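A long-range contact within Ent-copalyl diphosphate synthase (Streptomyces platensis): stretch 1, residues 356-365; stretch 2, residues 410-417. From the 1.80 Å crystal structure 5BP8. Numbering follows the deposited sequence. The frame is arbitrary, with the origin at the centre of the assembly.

Stretch 1 356-365: LEALGHHVTV
Stretch 2 (410-417) ALALAEFG

Stretch 1 and most of stretch 2 are helical and run in nearly the same direction. Residues 356-365 continue a helix that begins earlier in the chain, with phi/psi near -60/-45 for most residues; psi opens to -21 at Val363 and -17 at Val365. Stretch 2 also continues a helix from earlier in the chain, with phi/psi near -67/-40 through Ala414 and -86/-32 at Glu415. Phe416 is at -131/3 and Gly417 at -89/-15. The Phe416 N to Ala412 O bond (2.9 Å) and the Gly417 N to Leu413 O bond (2.9 Å) are made. The axes cross at 18° and approach to 9.7 Å. Glu357 CA lies 5.7 Å from Ala412 CA, and Gly360 CA lies 5.7 Å from Phe416 CA. The contact buries 370 Å², both sides summed.

Phe416 contributes most of its helix's share. Its chi1 is -61° (m) and chi2 -68°. Its CA-to-CB bond points toward stretch 1, and the side chain sits as a knob among Leu356, Glu357, Gly360 and Thr364. Gly360 makes the room: Gly360 C is 3.3 Å from Phe416 CE1, and an ideal CB on Gly360 would lie 2.5 Å from Phe416 CD1, a clash. Glu357 O lies over one face of the ring. Thr364 OG1 is at the edge, 4.1 Å from Phe416 CE1. Thr364 (chi1 m) also donates from OG1 to Gly360 O at 2.9 Å, so its hydroxyl is satisfied within its own helix.

Leu356 (chi1 t, chi2 p) packs CG against Phe416 CB at 3.9 Å. Leu356 CD2 is 4.2 Å from both Ala412 CB and Leu413 CD2. Ala412 is small and points toward stretch 1, and Ala412 CB rests 3.8 Å from Glu357 CG.

Glu357 (m, t, chi3 -40°) starts sideways, but its end comes nearer stretch 2. No direct hydrogen bond joins the stretches. Instead, one water donates from its O to Glu357 OE2 (2.7 Å) and to Leu411 O (3.0 Å). This bridge gives the buried carboxylate a polar partner beside an otherwise largely apolar contact.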

ATOM      1  N   LEU A 356       8.340   3.959 -18.084  1.00 22.70           N
ATOM      2  CA  LEU A 356       8.940   5.017 -18.911  1.00 23.87           C
ATOM      3  C   LEU A 356      10.300   5.447 -18.366  1.00 25.24           C
ATOM      4  O   LEU A 356      11.267   5.626 -19.143  1.00 25.22           O
ATOM      5  CB  LEU A 356       7.996   6.192 -19.058  1.00 23.97           C
ATOM      6  CG  LEU A 356       8.504   7.407 -19.843  1.00 24.15           C
ATOM      7  CD1 LEU A 356       8.896   6.987 -21.241  1.00 25.42           C
ATOM      8  CD2 LEU A 356       7.470   8.489 -19.919  1.00 24.17           C
ATOM      9  N   GLU A 357      10.409   5.592 -17.043  1.00 24.04           N
ATOM     10  CA  GLU A 357      11.687   5.927 -16.434  1.00 24.93           C
ATOM     11  C   GLU A 357      12.730   4.828 -16.626  1.00 26.07           C
ATOM     12  O   GLU A 357      13.873   5.130 -16.983  1.00 26.25           O
ATOM     13  CB  GLU A 357      11.551   6.261 -14.955  1.00 26.24           C
ATOM     14  CG  GLU A 357      10.637   7.463 -14.698  1.00 26.20           C
ATOM     15  CD  GLU A 357      10.463   7.751 -13.223  1.00 28.34           C
ATOM     16  OE1 GLU A 357      10.327   6.762 -12.433  1.00 28.31           O
ATOM     17  OE2 GLU A 357      10.472   8.955 -12.862  1.00 29.88           O
ATOM     18  N   ALA A 358      12.379   3.576 -16.349  1.00 25.63           N
ATOM     19  CA  ALA A 358      13.363   2.511 -16.459  1.00 25.57           C
ATOM     20  C   ALA A 358      13.896   2.436 -17.908  1.00 26.38           C
ATOM     21  O   ALA A 358      15.120   2.365 -18.134  1.00 27.36           O
ATOM     22  CB  ALA A 358      12.779   1.189 -16.048  1.00 24.82           C
ATOM     23  N   LEU A 359      12.974   2.446 -18.864  1.00 26.90           N
ATOM     24  CA  LEU A 359      13.341   2.347 -20.280  1.00 28.39           C
ATOM     25  C   LEU A 359      14.094   3.579 -20.761  1.00 30.17           C
ATOM     26  O   LEU A 359      15.175   3.461 -21.368  1.00 30.55           O
ATOM     27  CB  LEU A 359      12.116   2.088 -21.145  1.00 27.97           C
ATOM     28  CG  LEU A 359      11.381   0.783 -20.864  1.00 26.53           C
ATOM     29  CD1 LEU A 359      10.240   0.639 -21.837  1.00 26.74           C
ATOM     30  CD2 LEU A 359      12.275  -0.447 -20.921  1.00 27.09           C
ATOM     31  N   GLY A 360      13.529   4.752 -20.490  1.00 30.18           N
ATOM     32  CA  GLY A 360      14.132   6.015 -20.891  1.00 30.30           C
ATOM     33  C   GLY A 360      15.510   6.192 -20.311  1.00 30.86           C
ATOM     34  O   GLY A 360      16.457   6.637 -21.011  1.00 31.39           O
ATOM     35  N   HIS A 361      15.669   5.804 -19.048  1.00 28.97           N
ATOM     36  CA  HIS A 361      16.953   5.937 -18.421  1.00 30.28           C
ATOM     37  C   HIS A 361      17.956   4.946 -19.011  1.00 31.93           C
ATOM     38  O   HIS A 361      19.141   5.287 -19.188  1.00 34.05           O
ATOM     39  CB  HIS A 361      16.887   5.733 -16.925  1.00 29.79           C
ATOM     40  CG  HIS A 361      18.218   5.865 -16.263  1.00 29.75           C
ATOM     41  ND1 HIS A 361      19.007   4.777 -15.967  1.00 32.31           N
ATOM     42  CD2 HIS A 361      18.926   6.955 -15.893  1.00 29.50           C
ATOM     43  CE1 HIS A 361      20.123   5.192 -15.400  1.00 31.90           C
ATOM     44  NE2 HIS A 361      20.096   6.508 -15.339  1.00 31.36           N
ATOM     45  N   HIS A 362      17.478   3.731 -19.286  1.00 31.47           N
ATOM     46  CA  HIS A 362      18.322   2.716 -19.901  1.00 32.79           C
ATOM     47  C   HIS A 362      18.880   3.199 -21.247  1.00 34.72           C
ATOM     48  O   HIS A 362      20.082   3.064 -21.478  1.00 38.31           O
ATOM     49  CB  HIS A 362      17.586   1.418 -20.151  1.00 31.82           C
ATOM     50  CG  HIS A 362      18.468   0.355 -20.739  1.00 31.59           C
ATOM     51  ND1 HIS A 362      19.362  -0.359 -19.981  1.00 31.72           N
ATOM     52  CD2 HIS A 362      18.646  -0.056 -22.018  1.00 33.43           C
ATOM     53  CE1 HIS A 362      20.022  -1.208 -20.756  1.00 32.07           C
ATOM     54  NE2 HIS A 362      19.612  -1.036 -21.999  1.00 33.27           N
ATOM     55  N   VAL A 363      18.008   3.696 -22.131  1.00 37.36           N
ATOM     56  CA  VAL A 363      18.437   4.092 -23.485  1.00 39.83           C
ATOM     57  C   VAL A 363      19.327   5.319 -23.475  1.00 44.19           C
ATOM     58  O   VAL A 363      20.076   5.565 -24.443  1.00 44.63           O
ATOM     59  CB  VAL A 363      17.289   4.274 -24.506  1.00 39.29           C
ATOM     60  CG1 VAL A 363      16.437   3.026 -24.599  1.00 37.13           C
ATOM     61  CG2 VAL A 363      16.446   5.511 -24.236  1.00 39.85           C
ATOM     62  N   THR A 364      19.242   6.083 -22.387  1.00 44.88           N
ATOM     63  CA  THR A 364      20.161   7.177 -22.126  1.00 47.40           C
ATOM     64  C   THR A 364      21.554   6.662 -21.771  1.00 47.97           C
ATOM     65  O   THR A 364      22.552   7.100 -22.355  1.00 48.94           O
ATOM     66  CB  THR A 364      19.613   8.110 -21.021  1.00 47.38           C
ATOM     67  OG1 THR A 364      18.388   8.694 -21.485  1.00 47.24           O
ATOM     68  CG2 THR A 364      20.600   9.228 -20.689  1.00 48.76           C
ATOM     69  N   VAL A 365      21.617   5.715 -20.845  1.00 43.13           N
ATOM     70  CA  VAL A 365      22.881   5.223 -20.315  1.00 44.14           C
ATOM     71  C   VAL A 365      23.509   4.069 -21.166  1.00 43.86           C
ATOM     72  O   VAL A 365      24.698   3.749 -21.027  1.00 43.45           O
ATOM     73  CB  VAL A 365      22.660   4.802 -18.850  1.00 47.44           C
ATOM     74  CG1 VAL A 365      22.060   3.399 -18.763  1.00 46.60           C
ATOM     75  CG2 VAL A 365      23.945   4.891 -18.046  1.00 49.46           C
ATOM     76  N   ALA A 410       3.859  13.064 -14.260  1.00 23.83           N
ATOM     77  CA  ALA A 410       4.479  14.319 -14.745  1.00 25.44           C
ATOM     78  C   ALA A 410       6.002  14.259 -14.678  1.00 26.34           C
ATOM     79  O   ALA A 410       6.679  14.789 -15.568  1.00 25.33           O
ATOM     80  CB  ALA A 410       3.979  15.514 -13.971  1.00 25.83           C
ATOM     81  N   LEU A 411       6.548  13.631 -13.638  1.00 25.57           N
ATOM     82  CA  LEU A 411       8.002  13.575 -13.492  1.00 26.13           C
ATOM     83  C   LEU A 411       8.650  12.624 -14.490  1.00 27.09           C
ATOM     84  O   LEU A 411       9.760  12.885 -14.949  1.00 27.84           O
ATOM     85  CB  LEU A 411       8.411  13.178 -12.069  1.00 26.81           C
ATOM     86  CG  LEU A 411       8.152  14.299 -11.041  1.00 28.37           C
ATOM     87  CD1 LEU A 411       8.298  13.770  -9.618  1.00 30.14           C
ATOM     88  CD2 LEU A 411       9.040  15.508 -11.323  1.00 30.97           C
ATOM     89  N   ALA A 412       7.963  11.531 -14.813  1.00 25.74           N
ATOM     90  CA  ALA A 412       8.424  10.598 -15.832  1.00 25.21           C
ATOM     91  C   ALA A 412       8.385  11.297 -17.202  1.00 26.34           C
ATOM     92  O   ALA A 412       9.357  11.226 -17.973  1.00 27.37           O
ATOM     93  CB  ALA A 412       7.543   9.362 -15.842  1.00 24.88           C
ATOM     94  N   LEU A 413       7.272  11.953 -17.492  1.00 26.08           N
ATOM     95  CA  LEU A 413       7.122  12.683 -18.767  1.00 27.11           C
ATOM     96  C   LEU A 413       8.079  13.866 -18.907  1.00 28.25           C
ATOM     97  O   LEU A 413       8.515  14.182 -20.030  1.00 29.04           O
ATOM     98  CB  LEU A 413       5.696  13.156 -18.957  1.00 27.51           C
ATOM     99  CG  LEU A 413       4.678  12.090 -19.352  1.00 27.37           C
ATOM    100  CD1 LEU A 413       3.283  12.638 -19.084  1.00 27.51           C
ATOM    101  CD2 LEU A 413       4.806  11.624 -20.796  1.00 26.75           C
ATOM    102  N   ALA A 414       8.386  14.539 -17.803  1.00 26.98           N
ATOM    103  CA  ALA A 414       9.301  15.680 -17.824  1.00 28.78           C
ATOM    104  C   ALA A 414      10.712  15.253 -18.252  1.00 29.63           C
ATOM    105  O   ALA A 414      11.364  15.921 -19.053  1.00 28.86           O
ATOM    106  CB  ALA A 414       9.342  16.361 -16.464  1.00 28.47           C
ATOM    107  N   GLU A 415      11.164  14.129 -17.730  1.00 27.94           N
ATOM    108  CA  GLU A 415      12.507  13.662 -17.998  1.00 30.10           C
ATOM    109  C   GLU A 415      12.616  12.834 -19.302  1.00 29.38           C
ATOM    110  O   GLU A 415      13.670  12.873 -19.962  1.00 28.74           O
ATOM    111  CB  GLU A 415      13.040  12.864 -16.792  1.00 32.19           C
ATOM    112  CG  GLU A 415      14.541  12.541 -16.836  1.00 34.61           C
ATOM    113  CD  GLU A 415      15.469  13.763 -16.847  1.00 37.30           C
ATOM    114  OE1 GLU A 415      15.060  14.874 -16.438  1.00 38.50           O
ATOM    115  OE2 GLU A 415      16.644  13.600 -17.285  1.00 42.25           O
ATOM    116  N   PHE A 416      11.566  12.095 -19.678  1.00 26.62           N
ATOM    117  CA  PHE A 416      11.680  11.112 -20.784  1.00 27.38           C
ATOM    118  C   PHE A 416      10.602  11.174 -21.856  1.00 27.06           C
ATOM    119  O   PHE A 416      10.587  10.325 -22.736  1.00 27.21           O
ATOM    120  CB  PHE A 416      11.683   9.699 -20.211  1.00 27.44           C
ATOM    121  CG  PHE A 416      12.818   9.449 -19.286  1.00 28.03           C
ATOM    122  CD1 PHE A 416      14.123   9.397 -19.767  1.00 28.67           C
ATOM    123  CD2 PHE A 416      12.604   9.312 -17.930  1.00 27.27           C
ATOM    124  CE1 PHE A 416      15.185   9.187 -18.909  1.00 29.14           C
ATOM    125  CE2 PHE A 416      13.661   9.106 -17.075  1.00 27.53           C
ATOM    126  CZ  PHE A 416      14.952   9.044 -17.558  1.00 28.17           C
ATOM    127  N   GLY A 417       9.684  12.127 -21.762  1.00 26.59           N
ATOM    128  CA  GLY A 417       8.570  12.189 -22.687  1.00 28.11           C
ATOM    129  C   GLY A 417       8.875  12.997 -23.944  1.00 31.10           C
ATOM    130  O   GLY A 417       8.119  12.963 -24.920  1.00 32.07           O
TER
HETATM  131  O   HOH W   1      11.880  10.888 -14.172  1.00 30.65           O